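Local coordinates for protein interferon gamma receptor 1 (Gallus gallus, PDB 4EQ3) that probably binds the cytokine interferon gamma as the extracellular part of the receptor alpha chain, the ligand-binding step of cytokine signalling, at residues A[195-198]-A[199-202]. Numbering follows the deposited sequence.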
loop_
_atom_site.group_PDB
_atom_site.type_symbol
_atom_site.label_atom_id
_atom_site.label_comp_id
_atom_site.label_asym_id
_atom_site.label_seq_id
_atom_site.Cartn_x
_atom_site.Cartn_y
_atom_site.Cartn_z
ATOM N N HIS A 195 3.938 -7.856 -6.574
ATOM C CA HIS A 195 2.738 -8.472 -7.141
ATOM C C HIS A 195 1.997 -9.205 -6.027
ATOM O O HIS A 195 2.622 -9.850 -5.190
ATOM C CB HIS A 195 3.102 -9.501 -8.224
ATOM C CG HIS A 195 3.489 -8.904 -9.544
ATOM N ND1 HIS A 195 4.751 -8.403 -9.797
ATOM C CD2 HIS A 195 2.793 -8.760 -10.696
ATOM C CE1 HIS A 195 4.806 -7.960 -11.042
ATOM N NE2 HIS A 195 3.630 -8.159 -11.608
ATOM N N PHE A 196 0.673 -9.105 -6.009
ATOM C CA PHE A 196 -0.143 -9.958 -5.151
ATOM C C PHE A 196 -1.141 -10.723 -6.037
ATOM O O PHE A 196 -1.834 -10.124 -6.861
ATOM C CB PHE A 196 -0.886 -9.142 -4.084
ATOM C CG PHE A 196 -0.003 -8.647 -2.943
ATOM C CD1 PHE A 196 0.516 -7.362 -2.957
ATOM C CD2 PHE A 196 0.271 -9.460 -1.854
ATOM C CE1 PHE A 196 1.319 -6.898 -1.912
ATOM C CE2 PHE A 196 1.073 -9.004 -0.795
ATOM C CZ PHE A 196 1.599 -7.720 -0.831
ATOM N N PHE A 197 -1.198 -12.041 -5.873
ATOM C CA PHE A 197 -2.070 -12.885 -6.695
ATOM C C PHE A 197 -1.743 -12.734 -8.172
ATOM O O PHE A 197 -2.630 -12.455 -8.984
ATOM C CB PHE A 197 -3.536 -12.519 -6.488
ATOM C CG PHE A 197 -3.986 -12.594 -5.063
ATOM C CD1 PHE A 197 -4.396 -13.796 -4.515
ATOM C CD2 PHE A 197 -4.015 -11.462 -4.269
ATOM C CE1 PHE A 197 -4.807 -13.866 -3.198
ATOM C CE2 PHE A 197 -4.442 -11.534 -2.953
ATOM C CZ PHE A 197 -4.835 -12.735 -2.423
ATOM N N ASP A 198 -0.471 -12.925 -8.514
ATOM C CA ASP A 198 0.019 -12.694 -9.870
ATOM C C ASP A 198 -0.202 -11.249 -10.295
ATOM O O ASP A 198 0.653 -10.386 -10.049
ATOM C CB ASP A 198 -0.620 -13.656 -10.875
ATOM C CG ASP A 198 -0.315 -15.109 -10.562
ATOM O OD1 ASP A 198 0.824 -15.389 -10.126
ATOM O OD2 ASP A 198 -1.214 -15.968 -10.746
ATOM N N ASP A 199 -1.338 -10.970 -10.926
ATOM C CA ASP A 199 -1.559 -9.629 -11.466
ATOM C C ASP A 199 -2.814 -8.891 -10.971
ATOM O O ASP A 199 -3.164 -7.842 -11.509
ATOM C CB ASP A 199 -1.513 -9.660 -12.996
ATOM C CG ASP A 199 -0.099 -9.866 -13.532
ATOM O OD1 ASP A 199 0.039 -10.269 -14.709
ATOM O OD2 ASP A 199 0.874 -9.625 -12.774
ATOM N N LEU A 200 -3.473 -9.422 -9.946
ATOM C CA LEU A 200 -4.621 -8.736 -9.359
ATOM C C LEU A 200 -4.224 -7.408 -8.699
ATOM O O LEU A 200 -4.980 -6.435 -8.725
ATOM C CB LEU A 200 -5.340 -9.639 -8.361
ATOM C CG LEU A 200 -5.967 -10.914 -8.943
ATOM C CD1 LEU A 200 -6.820 -11.610 -7.900
ATOM C CD2 LEU A 200 -6.787 -10.627 -10.199
ATOM N N ILE A 201 -3.035 -7.381 -8.103
ATOM C CA ILE A 201 -2.480 -6.166 -7.519
ATOM C C ILE A 201 -1.042 -6.046 -7.988
ATOM O O ILE A 201 -0.241 -6.956 -7.783
ATOM C CB ILE A 201 -2.495 -6.215 -5.983
ATOM C CG1 ILE A 201 -3.912 -6.535 -5.474
ATOM C CG2 ILE A 201 -1.963 -4.898 -5.404
ATOM C CD1 ILE A 201 -4.053 -6.579 -3.969
ATOM N N VAL A 202 -0.727 -4.934 -8.636
ATOM C CA VAL A 202 0.611 -4.709 -9.162
ATOM C C VAL A 202 1.119 -3.333 -8.745
ATOM O O VAL A 202 0.468 -2.316 -8.994
ATOM C CB VAL A 202 0.650 -4.841 -10.694
ATOM C CG1 VAL A 202 2.092 -4.855 -11.182
ATOM C CG2 VAL A 202 -0.085 -6.112 -11.133
#
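F196 and I201 face each other across the end of a beta hairpin, where strand 186-196 of the C-terminal fibronectin type III domain reverses through a type II' turn into strand 201-213. The pair is antiparallel and hydrogen-bonded. F196 N gives a hydrogen bond to I201 O (2.9 Å) and I201 N one to F196 O. Their side chains leave on the same face of the sheet and meet at the root, CB of F196 being 3.8 Å from CB of I201. From there the F196 ring leads away from I201, whose CG2 approaches it only obliquely; the ring continues to an edge-to-face meeting with F24 of the N-terminal half, while I201 rests on I76 and I109. The buried face of the hairpin thus looks into the junction between the two domains.

The other face belongs to H195 and V202, a non-hydrogen-bonded pair whose side chains run alongside each other. CG1 of V202, anti to its own backbone N (chi1 -170°), sits over one face of the imidazole in a CH-pi contact, 4.1 Å from the ring centroid. Next to the same ring, at its edge and near its plane, comes the D199 carboxylate, turned 41° from it.

Round the turn, F197 and L200 cross at a slant, CD1 of the leucine lying 3.7 Å from CB of F197. F197 also makes an edge-to-face contact with F77. The turn itself is closed by L200 N and F197 O, 3.3 Å apart: the N-H points almost straight at the oxygen, yet the nitrogen stands well above the carbonyl plane, 54° out of it.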